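Local coordinates for protein putative fimbrial subunit (Corynebacterium diphtheriae, PDB 4HSS) that forms, as the major pilin SpaD, the repeating subunit of a homopolymeric surface pilus that probably serves in cell adhesion, at residues 29-34 against 104-109; 159-164 against 290-295; 63-68 against 88-93; 45-50 against 138-143. All coordinates share one frame; numbering follows the deposited sequence.

Contacts 1, 3 and 4 lie in the N-terminal prealbumin-like domain, while contact 2, its centre about 32 Å from that of contact 1, belongs to the middle domain; strands 28-36 and 149-166, neighbours in one sheet, connect the two. Contacts 1, 2 and 3 are partly buried; contacts 1 and 2 each lie close to a Lys-Asn crosslink, but contact 1 is regular antiparallel pairing over an apolar face, whereas contact 2 joins strands by threonines and an asparagine side chain. Contact 3, at a sheet edge, mixes backbone and side-chain bonds, and its Ile64 packs on Phe107 of contact 1. Contact 4 is a surface meeting of loops, made by van der Waals touch.

Contact 1 (29-34 against 104-109); sequences SLTLHK and TAVFDN
Leu30, Leu32, Ala105 and Phe107 make the tightly packed side of this antiparallel strand pair. Leu32 CD1 meets Phe107 CE2 at the edge of the ring, 3.6 Å away, and Leu30 runs beside the same phenylalanine, its CB 4.1 Å from Phe107 CB. A chi1 of -65° lays the ring beside its own backbone N, leaning it back along the strand toward Leu32; the small Ala105, opposite Leu32, suits the place next to it. Ile64 and Val117 close over this face. Four backbone bonds tie Leu30 to Phe107 and Leu32 to Ala105, among them Phe107 N to Leu30 O at 2.7 Å and a nearly straight Leu32 N to Ala105 O at 2.8 Å.

The other face is looser and nearer solvent. Thr31 sets its CG2 3.9 Å from Thr104 CG2 and its OG1 beside Val106, so branched side chains, at home in extended strands, touch through few atoms. His33 ND1 and Thr104 OG1 share a long hydrogen bond of 3.3 Å, oblique to the imidazole, whose ring also meets that of Tyr153.

Lys34, next along the chain from His33, is buried and linked through NZ to Asn156 CG. The apolar packing and backbone bonds thus lead straight into an intramolecular isopeptide bond, a chemistry consistent with a pilin domain that probably has to withstand pulling.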
loop_
_atom_site.group_PDB
_atom_site.type_symbol
_atom_site.label_atom_id
_atom_site.label_comp_id
_atom_site.label_asym_id
_atom_site.label_seq_id
_atom_site.Cartn_x
_atom_site.Cartn_y
_atom_site.Cartn_z
ATOM N N SER A 29 -3.131 16.903 -38.625
ATOM C CA SER A 29 -3.513 16.759 -37.221
ATOM C C SER A 29 -3.234 15.344 -36.717
ATOM O O SER A 29 -3.143 14.393 -37.497
ATOM C CB SER A 29 -4.996 17.100 -37.017
ATOM O OG SER A 29 -5.872 16.068 -37.451
ATOM N N LEU A 30 -3.147 15.226 -35.394
ATOM C CA LEU A 30 -2.990 14.008 -34.645
ATOM C C LEU A 30 -4.001 13.995 -33.500
ATOM O O LEU A 30 -4.076 14.939 -32.729
ATOM C CB LEU A 30 -1.556 13.853 -34.127
ATOM C CG LEU A 30 -1.325 12.664 -33.189
ATOM C CD1 LEU A 30 -1.547 11.353 -33.911
ATOM C CD2 LEU A 30 0.060 12.730 -32.540
ATOM N N THR A 31 -4.769 12.916 -33.399
ATOM C CA THR A 31 -5.779 12.729 -32.372
ATOM C C THR A 31 -5.476 11.456 -31.624
ATOM O O THR A 31 -5.551 10.352 -32.190
ATOM C CB THR A 31 -7.185 12.719 -32.994
ATOM O OG1 THR A 31 -7.378 13.960 -33.673
ATOM C CG2 THR A 31 -8.284 12.499 -31.958
ATOM N N LEU A 32 -5.186 11.617 -30.325
ATOM C CA LEU A 32 -4.877 10.508 -29.441
ATOM C C LEU A 32 -6.094 10.149 -28.629
ATOM O O LEU A 32 -6.738 11.039 -28.073
ATOM C CB LEU A 32 -3.674 10.866 -28.528
ATOM C CG LEU A 32 -2.367 11.192 -29.263
ATOM C CD1 LEU A 32 -1.356 11.746 -28.343
ATOM C CD2 LEU A 32 -1.787 9.971 -29.937
ATOM N N HIS A 33 -6.450 8.856 -28.618
ATOM C CA HIS A 33 -7.577 8.355 -27.829
ATOM C C HIS A 33 -7.021 7.434 -26.759
ATOM O O HIS A 33 -6.953 6.213 -26.937
ATOM C CB HIS A 33 -8.640 7.656 -28.694
ATOM C CG HIS A 33 -9.408 8.557 -29.604
ATOM N ND1 HIS A 33 -10.360 9.426 -29.122
ATOM C CD2 HIS A 33 -9.368 8.653 -30.948
ATOM C CE1 HIS A 33 -10.840 10.050 -30.179
ATOM N NE2 HIS A 33 -10.274 9.617 -31.301
ATOM N N LYS A 34 -6.586 8.057 -25.651
ATOM C CA LYS A 34 -5.940 7.413 -24.533
ATOM C C LYS A 34 -6.865 6.461 -23.835
ATOM O O LYS A 34 -7.994 6.797 -23.460
ATOM C CB LYS A 34 -5.361 8.443 -23.550
ATOM C CG LYS A 34 -4.411 7.845 -22.496
ATOM C CD LYS A 34 -3.294 7.048 -23.132
ATOM C CE LYS A 34 -2.229 6.704 -22.125
ATOM N NZ LYS A 34 -2.577 5.553 -21.248
ATOM N N THR A 104 -9.176 12.247 -24.766
ATOM C CA THR A 104 -8.752 12.670 -26.084
ATOM C C THR A 104 -7.849 13.899 -26.040
ATOM O O THR A 104 -8.152 14.893 -25.375
ATOM C CB THR A 104 -10.005 12.934 -26.919
ATOM O OG1 THR A 104 -10.831 11.764 -26.866
ATOM C CG2 THR A 104 -9.700 13.293 -28.370
ATOM N N ALA A 105 -6.748 13.820 -26.797
ATOM C CA ALA A 105 -5.772 14.879 -26.980
ATOM C C ALA A 105 -5.605 15.112 -28.479
ATOM O O ALA A 105 -5.250 14.178 -29.214
ATOM C CB ALA A 105 -4.452 14.499 -26.323
ATOM N N VAL A 106 -5.946 16.332 -28.937
ATOM C CA VAL A 106 -5.908 16.726 -30.335
ATOM C C VAL A 106 -4.774 17.720 -30.580
ATOM O O VAL A 106 -4.667 18.742 -29.913
ATOM C CB VAL A 106 -7.275 17.274 -30.825
ATOM C CG1 VAL A 106 -7.214 17.670 -32.297
ATOM C CG2 VAL A 106 -8.379 16.241 -30.618
ATOM N N PHE A 107 -3.927 17.396 -31.559
ATOM C CA PHE A 107 -2.804 18.210 -32.010
ATOM C C PHE A 107 -3.152 18.746 -33.403
ATOM O O PHE A 107 -3.109 17.995 -34.367
ATOM C CB PHE A 107 -1.492 17.391 -32.001
ATOM C CG PHE A 107 -1.009 16.941 -30.643
ATOM C CD1 PHE A 107 -0.106 17.703 -29.922
ATOM C CD2 PHE A 107 -1.445 15.744 -30.094
ATOM C CE1 PHE A 107 0.391 17.254 -28.690
ATOM C CE2 PHE A 107 -0.980 15.316 -28.841
ATOM C CZ PHE A 107 -0.063 16.070 -28.152
ATOM N N ASP A 108 -3.571 20.026 -33.485
ATOM C CA ASP A 108 -4.033 20.689 -34.716
ATOM C C ASP A 108 -2.958 21.543 -35.407
ATOM O O ASP A 108 -1.921 21.842 -34.801
ATOM C CB ASP A 108 -5.239 21.601 -34.399
ATOM C CG ASP A 108 -6.624 20.978 -34.584
ATOM O OD1 ASP A 108 -6.777 20.105 -35.478
ATOM O OD2 ASP A 108 -7.575 21.426 -33.894
ATOM N N ASN A 109 -3.254 21.969 -36.674
ATOM C CA ASN A 109 -2.456 22.840 -37.540
ATOM C C ASN A 109 -0.991 22.453 -37.503
ATOM O O ASN A 109 -0.106 23.277 -37.222
ATOM C CB ASN A 109 -2.652 24.311 -37.162
ATOM C CG ASN A 109 -3.791 24.922 -37.925
ATOM O OD1 ASN A 109 -3.636 25.337 -39.086
ATOM N ND2 ASN A 109 -4.979 24.909 -37.319
#

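Contact 2 (159-164 against 290-295); sequences TKTEKT and VKNKTN
Thr161 and Thr294, which bury the largest areas here, meet through their methyls, Thr161 CG2 lying 3.5 Å from Thr294 CG2 with the side chains at about a right angle. The Thr161 hydroxyl turns the other way, its OG1 lying against Asn292 CB at 3.2 Å. Threonine suits position 294 by offering a methyl to its neighbour and a hydroxyl for bonding: with chi1 75°, Thr294 OG1 sits between its backbone N and carbonyl carbon and donates to Asn295 O at 2.7 Å, on a lone pair, while also bonding Ala277 N. The same oxygen rests 3.4 Å from Lys163 CB.

Asn295 supplies the directional bonds. Its amide imitates a strand's peptide group: OD1 accepts from Lys163 N at 2.8 Å, and ND2 donates to Lys163 O at 2.9 Å, almost straight (174°) and within the amide plane. Two bonds to one residue fix the rotation of the amide.

Lys163 itself extends away from this contact to its covalent link with Asn275, where Asp200 also bonds NZ. Around the contact, strand 149-166 pairs with 175-183, whose Ile180 touches Thr294, and strand 289-293 pairs with 272-282, so that the contact joins, within the middle domain, strands of two different sheets.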
loop_
_atom_site.group_PDB
_atom_site.type_symbol
_atom_site.label_atom_id
_atom_site.label_comp_id
_atom_site.label_asym_id
_atom_site.label_seq_id
_atom_site.Cartn_x
_atom_site.Cartn_y
_atom_site.Cartn_z
ATOM N N THR A 159 -2.235 0.554 -11.946
ATOM C CA THR A 159 -1.725 -0.365 -10.932
ATOM C C THR A 159 -1.964 0.261 -9.575
ATOM O O THR A 159 -1.380 1.313 -9.275
ATOM C CB THR A 159 -0.230 -0.727 -11.134
ATOM O OG1 THR A 159 0.564 0.459 -11.153
ATOM C CG2 THR A 159 0.035 -1.581 -12.368
ATOM N N LYS A 160 -2.843 -0.366 -8.768
ATOM C CA LYS A 160 -3.170 0.051 -7.393
ATOM C C LYS A 160 -2.332 -0.732 -6.373
ATOM O O LYS A 160 -2.060 -1.909 -6.597
ATOM C CB LYS A 160 -4.667 -0.194 -7.107
ATOM C CG LYS A 160 -5.496 1.061 -6.897
ATOM C CD LYS A 160 -7.001 0.778 -7.016
ATOM C CE LYS A 160 -7.535 0.930 -8.428
ATOM N NZ LYS A 160 -9.014 0.808 -8.470
ATOM N N THR A 161 -1.984 -0.104 -5.236
ATOM C CA THR A 161 -1.217 -0.721 -4.135
ATOM C C THR A 161 -1.967 -0.476 -2.825
ATOM O O THR A 161 -2.309 0.671 -2.534
ATOM C CB THR A 161 0.208 -0.156 -4.104
ATOM O OG1 THR A 161 0.616 0.089 -5.443
ATOM C CG2 THR A 161 1.183 -1.099 -3.478
ATOM N N GLU A 162 -2.241 -1.543 -2.043
ATOM C CA GLU A 162 -3.028 -1.456 -0.793
ATOM C C GLU A 162 -2.338 -2.234 0.374
ATOM O O GLU A 162 -1.651 -3.239 0.144
ATOM C CB GLU A 162 -4.449 -1.989 -1.068
ATOM C CG GLU A 162 -5.438 -1.896 0.090
ATOM C CD GLU A 162 -6.567 -2.921 0.130
ATOM O OE1 GLU A 162 -6.284 -4.141 0.051
ATOM O OE2 GLU A 162 -7.732 -2.501 0.315
ATOM N N LYS A 163 -2.517 -1.748 1.609
ATOM C CA LYS A 163 -1.970 -2.378 2.807
ATOM C C LYS A 163 -3.070 -2.561 3.823
ATOM O O LYS A 163 -3.859 -1.635 4.040
ATOM C CB LYS A 163 -0.807 -1.562 3.396
ATOM C CG LYS A 163 -0.319 -2.061 4.734
ATOM C CD LYS A 163 1.141 -1.736 4.991
ATOM C CE LYS A 163 1.446 -2.059 6.418
ATOM N NZ LYS A 163 2.861 -1.864 6.806
ATOM N N THR A 164 -3.169 -3.780 4.402
ATOM C CA THR A 164 -4.138 -4.066 5.459
ATOM C C THR A 164 -3.413 -4.652 6.713
ATOM O O THR A 164 -2.242 -5.029 6.655
ATOM C CB THR A 164 -5.301 -4.950 4.977
ATOM O OG1 THR A 164 -4.820 -6.205 4.510
ATOM C CG2 THR A 164 -6.175 -4.265 3.932
ATOM N N VAL A 290 9.322 1.846 -11.488
ATOM C CA VAL A 290 8.053 2.357 -10.987
ATOM C C VAL A 290 7.945 2.067 -9.478
ATOM O O VAL A 290 7.929 0.911 -9.056
ATOM C CB VAL A 290 6.823 1.792 -11.754
ATOM C CG1 VAL A 290 5.515 2.291 -11.132
ATOM C CG2 VAL A 290 6.877 2.113 -13.256
ATOM N N LYS A 291 7.848 3.135 -8.677
ATOM C CA LYS A 291 7.606 3.022 -7.246
ATOM C C LYS A 291 6.134 3.291 -7.000
ATOM O O LYS A 291 5.580 4.268 -7.519
ATOM C CB LYS A 291 8.480 3.998 -6.462
ATOM C CG LYS A 291 8.610 3.631 -4.987
ATOM C CD LYS A 291 9.650 4.507 -4.305
ATOM C CE LYS A 291 10.480 3.735 -3.317
ATOM N NZ LYS A 291 11.507 2.896 -3.994
ATOM N N ASN A 292 5.495 2.427 -6.249
ATOM C CA ASN A 292 4.095 2.596 -5.892
ATOM C C ASN A 292 4.009 2.516 -4.386
ATOM O O ASN A 292 4.616 1.629 -3.786
ATOM C CB ASN A 292 3.223 1.553 -6.581
ATOM C CG ASN A 292 2.820 1.866 -7.997
ATOM O OD1 ASN A 292 3.051 2.969 -8.512
ATOM N ND2 ASN A 292 2.184 0.888 -8.657
ATOM N N LYS A 293 3.321 3.480 -3.767
ATOM C CA LYS A 293 3.215 3.587 -2.301
ATOM C C LYS A 293 1.803 3.239 -1.844
ATOM O O LYS A 293 0.844 3.675 -2.475
ATOM C CB LYS A 293 3.607 5.013 -1.835
ATOM C CG LYS A 293 4.989 5.479 -2.285
ATOM C CD LYS A 293 5.701 6.262 -1.161
ATOM C CE LYS A 293 6.873 7.112 -1.596
ATOM N NZ LYS A 293 6.476 8.099 -2.634
ATOM N N THR A 294 1.669 2.444 -0.762
ATOM C CA THR A 294 0.363 2.029 -0.209
ATOM C C THR A 294 -0.206 3.132 0.674
ATOM O O THR A 294 0.457 4.114 0.976
ATOM C CB THR A 294 0.472 0.699 0.653
ATOM O OG1 THR A 294 1.061 0.934 1.939
ATOM C CG2 THR A 294 1.213 -0.417 -0.024
ATOM N N ASN A 295 -1.405 2.920 1.159
ATOM C CA ASN A 295 -2.022 3.700 2.218
ATOM C C ASN A 295 -1.249 3.393 3.533
ATOM O O ASN A 295 -0.455 2.443 3.573
ATOM C CB ASN A 295 -3.480 3.243 2.356
ATOM C CG ASN A 295 -3.593 1.738 2.479
ATOM O OD1 ASN A 295 -3.247 0.979 1.557
ATOM N ND2 ASN A 295 -3.985 1.269 3.636
#

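Contact 3 (63-68 against 88-93); sequences KITKLN and GHETST
His89 opens the meeting with its backbone oxygen, which accepts Asn68 N at 3.0 Å and also draws a CA-H...O contact from Leu67, whose CD2 lies 3.5 Å from the same His89 O. Its imidazole is approached at the edge: Asn68 ND2 comes near the ring plane, 3.5 Å from His89 ND1, in a weak bond with amide and ring planes 53° apart. The Asn68 chi1 of 59° turns the amide toward the histidine, a compact polar group suited to a strand's end, and Phe69 meets the imidazole edge-to-face.

Glu90 forms a non-hydrogen-bonded antiparallel pair with Leu67, their side chains diverging; only its CB comes near Thr65 CG2, while the carboxylate bends back toward Gly88 N in weak bonds. This short strand, 90-91, leads into 93-98, the edge strand of the four-stranded sheet of the prealbumin-like domain, in which 61-67 lies between 93-98 and 113-121.

Thr91 donates its hydroxyl to Lys66 O, OG1 to O 2.6 Å, from well above the carbonyl plane (51°). Its N makes a weak second bond to that oxygen, and its CG2 lies 3.6 Å from Asn68 N. Past the corner at Ser92, Thr93 O accepts Lys66 N at 3.2 Å, and the Thr93 CB lies 4.1 Å from Lys66 CB, the lysine's long aliphatic chain then extending away until its NZ makes a long, weak ion pair with Asp111.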
loop_
_atom_site.group_PDB
_atom_site.type_symbol
_atom_site.label_atom_id
_atom_site.label_comp_id
_atom_site.label_asym_id
_atom_site.label_seq_id
_atom_site.Cartn_x
_atom_site.Cartn_y
_atom_site.Cartn_z
ATOM N N LYS A 63 3.503 14.797 -25.463
ATOM C CA LYS A 63 4.394 15.730 -26.143
ATOM C C LYS A 63 4.750 15.175 -27.497
ATOM O O LYS A 63 5.284 14.067 -27.573
ATOM C CB LYS A 63 5.667 15.989 -25.321
ATOM C CG LYS A 63 6.633 16.977 -25.990
ATOM C CD LYS A 63 7.942 17.112 -25.223
ATOM C CE LYS A 63 8.590 18.449 -25.505
ATOM N NZ LYS A 63 9.905 18.604 -24.820
ATOM N N ILE A 64 4.471 15.932 -28.554
ATOM C CA ILE A 64 4.813 15.610 -29.951
ATOM C C ILE A 64 6.037 16.419 -30.338
ATOM O O ILE A 64 6.169 17.574 -29.937
ATOM C CB ILE A 64 3.651 15.814 -30.969
ATOM C CG1 ILE A 64 3.212 17.313 -31.041
ATOM C CG2 ILE A 64 2.491 14.867 -30.635
ATOM C CD1 ILE A 64 2.501 17.726 -32.228
ATOM N N THR A 65 6.938 15.818 -31.114
ATOM C CA THR A 65 8.173 16.486 -31.520
ATOM C C THR A 65 8.408 16.270 -33.019
ATOM O O THR A 65 8.654 15.132 -33.419
ATOM C CB THR A 65 9.331 15.947 -30.637
ATOM O OG1 THR A 65 8.972 16.143 -29.268
ATOM C CG2 THR A 65 10.700 16.610 -30.939
ATOM N N LYS A 66 8.326 17.355 -33.841
ATOM C CA LYS A 66 8.628 17.342 -35.271
ATOM C C LYS A 66 10.105 16.935 -35.449
ATOM O O LYS A 66 10.963 17.396 -34.698
ATOM C CB LYS A 66 8.346 18.722 -35.886
ATOM C CG LYS A 66 8.225 18.725 -37.416
ATOM C CD LYS A 66 8.107 20.139 -37.966
ATOM C CE LYS A 66 8.365 20.230 -39.454
ATOM N NZ LYS A 66 8.453 21.650 -39.912
ATOM N N LEU A 67 10.388 16.023 -36.369
ATOM C CA LEU A 67 11.751 15.525 -36.583
ATOM C C LEU A 67 12.368 16.183 -37.824
ATOM O O LEU A 67 11.618 16.701 -38.653
ATOM C CB LEU A 67 11.754 13.985 -36.670
ATOM C CG LEU A 67 11.138 13.231 -35.489
ATOM C CD1 LEU A 67 11.086 11.788 -35.769
ATOM C CD2 LEU A 67 11.911 13.436 -34.203
ATOM N N ASN A 68 13.730 16.266 -37.925
ATOM C CA ASN A 68 14.429 16.989 -39.034
ATOM C C ASN A 68 14.072 16.549 -40.508
ATOM O O ASN A 68 14.302 17.326 -41.449
ATOM C CB ASN A 68 15.963 16.940 -38.862
ATOM C CG ASN A 68 16.573 15.555 -38.822
ATOM O OD1 ASN A 68 16.008 14.576 -39.312
ATOM N ND2 ASN A 68 17.776 15.441 -38.267
ATOM N N GLY A 88 18.244 11.560 -31.856
ATOM C CA GLY A 88 19.232 12.403 -32.523
ATOM C C GLY A 88 18.688 13.202 -33.688
ATOM O O GLY A 88 19.454 13.902 -34.358
ATOM N N HIS A 89 17.364 13.126 -33.935
ATOM C CA HIS A 89 16.744 13.845 -35.049
ATOM C C HIS A 89 15.589 14.762 -34.596
ATOM O O HIS A 89 14.718 15.102 -35.398
ATOM C CB HIS A 89 16.274 12.862 -36.132
ATOM C CG HIS A 89 17.306 11.852 -36.532
ATOM N ND1 HIS A 89 18.499 12.223 -37.138
ATOM C CD2 HIS A 89 17.289 10.510 -36.393
ATOM C CE1 HIS A 89 19.174 11.100 -37.318
ATOM N NE2 HIS A 89 18.483 10.042 -36.902
ATOM N N GLU A 90 15.660 15.241 -33.348
ATOM C CA GLU A 90 14.662 16.109 -32.713
ATOM C C GLU A 90 14.854 17.575 -33.097
ATOM O O GLU A 90 15.977 18.010 -33.329
ATOM C CB GLU A 90 14.710 15.959 -31.171
ATOM C CG GLU A 90 14.498 14.539 -30.639
ATOM C CD GLU A 90 15.725 13.659 -30.432
ATOM O OE1 GLU A 90 16.833 14.061 -30.855
ATOM O OE2 GLU A 90 15.579 12.568 -29.831
ATOM N N THR A 91 13.751 18.329 -33.170
ATOM C CA THR A 91 13.717 19.761 -33.470
ATOM C C THR A 91 13.060 20.534 -32.308
ATOM O O THR A 91 12.486 19.930 -31.397
ATOM C CB THR A 91 13.016 20.073 -34.807
ATOM O OG1 THR A 91 11.607 19.921 -34.676
ATOM C CG2 THR A 91 13.558 19.267 -35.970
ATOM N N SER A 92 13.158 21.880 -32.355
ATOM C CA SER A 92 12.619 22.816 -31.365
ATOM C C SER A 92 11.079 22.913 -31.434
ATOM O O SER A 92 10.453 23.414 -30.489
ATOM C CB SER A 92 13.239 24.197 -31.573
ATOM O OG SER A 92 12.774 24.798 -32.772
ATOM N N THR A 93 10.478 22.460 -32.553
ATOM C CA THR A 93 9.027 22.480 -32.756
ATOM C C THR A 93 8.395 21.335 -31.940
ATOM O O THR A 93 8.586 20.157 -32.261
ATOM C CB THR A 93 8.710 22.426 -34.249
ATOM O OG1 THR A 93 9.368 23.523 -34.874
ATOM C CG2 THR A 93 7.207 22.482 -34.547
#

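Contact 4 (45-50 against 138-143); sequences TGKEMD and MVNEAS
An ST turn at Thr45 shapes the loop that meets Met138 and Asn140, in a surface contact between two loops of the prealbumin-like domain: one links strands 28-36 and 55-56, the other follows strand 132-136. Thr45 OG1 accepts from Lys47 N at 2.9 Å, folding the chain so that its carbonyl and Gly46 face the partner loop. Gly46 has a positive phi of 91°, which favours glycine, and its bare CA lies 3.8 Å from Met138 SD. The flexible thioether bends at its last torsion and lays CE 3.4 Å from Thr45 O.

Two residues further along, Asn140 also points toward the turn. Its CB touches Thr45 O at 3.1 Å and its OD1 lies 3.5 Å from Thr45 CA, so the amide rests against the threonine backbone by van der Waals touch. A backbone bond from Gly46 to Val151 ties the first loop to strand 149-166, while Met138 to Asn147 and a weak Asn140 N to Asp144 bond brace the second loop within itself. Lys47, long enough to reach Asn140, makes a long, weak ion pair with Asp144; it bends at chi3 and crosses Asn140 at about a right angle, with Lys47 CE 3.8 Å from Asn140 CB.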
loop_
_atom_site.group_PDB
_atom_site.type_symbol
_atom_site.label_atom_id
_atom_site.label_comp_id
_atom_site.label_asym_id
_atom_site.label_seq_id
_atom_site.Cartn_x
_atom_site.Cartn_y
_atom_site.Cartn_z
ATOM N N THR A 45 -4.444 1.378 -38.166
ATOM C CA THR A 45 -4.715 1.974 -39.465
ATOM C C THR A 45 -4.203 3.446 -39.581
ATOM O O THR A 45 -3.834 3.893 -40.679
ATOM C CB THR A 45 -6.230 1.961 -39.695
ATOM O OG1 THR A 45 -6.850 2.878 -38.791
ATOM C CG2 THR A 45 -6.837 0.581 -39.543
ATOM N N GLY A 46 -4.229 4.179 -38.457
ATOM C CA GLY A 46 -3.899 5.600 -38.382
ATOM C C GLY A 46 -5.167 6.413 -38.572
ATOM O O GLY A 46 -5.145 7.647 -38.595
ATOM N N LYS A 47 -6.290 5.692 -38.715
ATOM C CA LYS A 47 -7.626 6.244 -38.914
ATOM C C LYS A 47 -8.440 5.918 -37.687
ATOM O O LYS A 47 -7.934 5.207 -36.816
ATOM C CB LYS A 47 -8.277 5.652 -40.197
ATOM C CG LYS A 47 -7.560 5.968 -41.509
ATOM C CD LYS A 47 -8.053 5.100 -42.713
ATOM C CE LYS A 47 -7.324 3.773 -42.886
ATOM N NZ LYS A 47 -7.883 2.948 -44.000
ATOM N N GLU A 48 -9.683 6.433 -37.608
ATOM C CA GLU A 48 -10.626 6.215 -36.506
ATOM C C GLU A 48 -10.935 4.702 -36.400
ATOM O O GLU A 48 -10.944 4.012 -37.420
ATOM C CB GLU A 48 -11.893 7.060 -36.742
ATOM C CG GLU A 48 -12.632 7.482 -35.479
ATOM C CD GLU A 48 -12.026 8.618 -34.672
ATOM O OE1 GLU A 48 -11.842 9.725 -35.229
ATOM O OE2 GLU A 48 -11.779 8.409 -33.462
ATOM N N MET A 49 -11.081 4.163 -35.185
ATOM C CA MET A 49 -11.229 2.710 -35.069
ATOM C C MET A 49 -12.325 2.226 -34.132
ATOM O O MET A 49 -12.639 1.034 -34.193
ATOM C CB MET A 49 -9.902 2.055 -34.620
ATOM C CG MET A 49 -8.769 2.150 -35.637
ATOM S SD MET A 49 -7.513 0.845 -35.490
ATOM C CE MET A 49 -6.916 1.096 -33.786
ATOM N N ASP A 50 -12.880 3.092 -33.261
ATOM C CA ASP A 50 -13.914 2.756 -32.250
ATOM C C ASP A 50 -13.511 1.505 -31.388
ATOM O O ASP A 50 -14.351 0.652 -31.053
ATOM C CB ASP A 50 -15.344 2.617 -32.853
ATOM C CG ASP A 50 -15.533 1.640 -34.002
ATOM O OD1 ASP A 50 -15.447 0.408 -33.761
ATOM O OD2 ASP A 50 -15.804 2.103 -35.139
ATOM N N MET A 138 -0.056 10.093 -43.862
ATOM C CA MET A 138 0.286 8.668 -43.872
ATOM C C MET A 138 -0.757 7.910 -44.650
ATOM O O MET A 138 -1.789 8.489 -45.009
ATOM C CB MET A 138 0.377 8.109 -42.425
ATOM C CG MET A 138 -0.986 7.910 -41.759
ATOM S SD MET A 138 -0.923 7.062 -40.182
ATOM C CE MET A 138 -0.747 5.344 -40.692
ATOM N N VAL A 139 -0.502 6.603 -44.864
ATOM C CA VAL A 139 -1.452 5.664 -45.460
ATOM C C VAL A 139 -1.372 4.361 -44.688
ATOM O O VAL A 139 -0.284 3.978 -44.236
ATOM C CB VAL A 139 -1.308 5.427 -46.995
ATOM C CG1 VAL A 139 -1.908 6.575 -47.808
ATOM C CG2 VAL A 139 0.137 5.122 -47.405
ATOM N N ASN A 140 -2.518 3.687 -44.524
ATOM C CA ASN A 140 -2.541 2.378 -43.880
ATOM C C ASN A 140 -2.151 1.324 -44.939
ATOM O O ASN A 140 -1.288 0.483 -44.702
ATOM C CB ASN A 140 -3.924 2.104 -43.267
ATOM C CG ASN A 140 -4.170 0.668 -42.868
ATOM O OD1 ASN A 140 -3.405 0.072 -42.104
ATOM N ND2 ASN A 140 -5.242 0.085 -43.395
ATOM N N GLU A 141 -2.779 1.431 -46.124
ATOM C CA GLU A 141 -2.630 0.613 -47.335
ATOM C C GLU A 141 -2.167 1.481 -48.507
ATOM O O GLU A 141 -2.522 2.671 -48.560
ATOM C CB GLU A 141 -4.009 -0.010 -47.692
ATOM C CG GLU A 141 -4.164 -1.493 -47.420
ATOM C CD GLU A 141 -5.570 -1.985 -47.714
ATOM O OE1 GLU A 141 -5.755 -2.696 -48.731
ATOM O OE2 GLU A 141 -6.495 -1.624 -46.950
ATOM N N ALA A 142 -1.480 0.881 -49.493
ATOM C CA ALA A 142 -1.046 1.622 -50.689
ATOM C C ALA A 142 -2.238 2.185 -51.477
ATOM O O ALA A 142 -2.109 3.260 -52.083
ATOM C CB ALA A 142 -0.202 0.735 -51.582
ATOM N N SER A 143 -3.406 1.483 -51.422
ATOM C CA SER A 143 -4.653 1.882 -52.115
ATOM C C SER A 143 -5.376 3.068 -51.436
ATOM O O SER A 143 -6.308 3.626 -52.008
ATOM C CB SER A 143 -5.610 0.699 -52.221
ATOM O OG SER A 143 -5.926 0.162 -50.947
#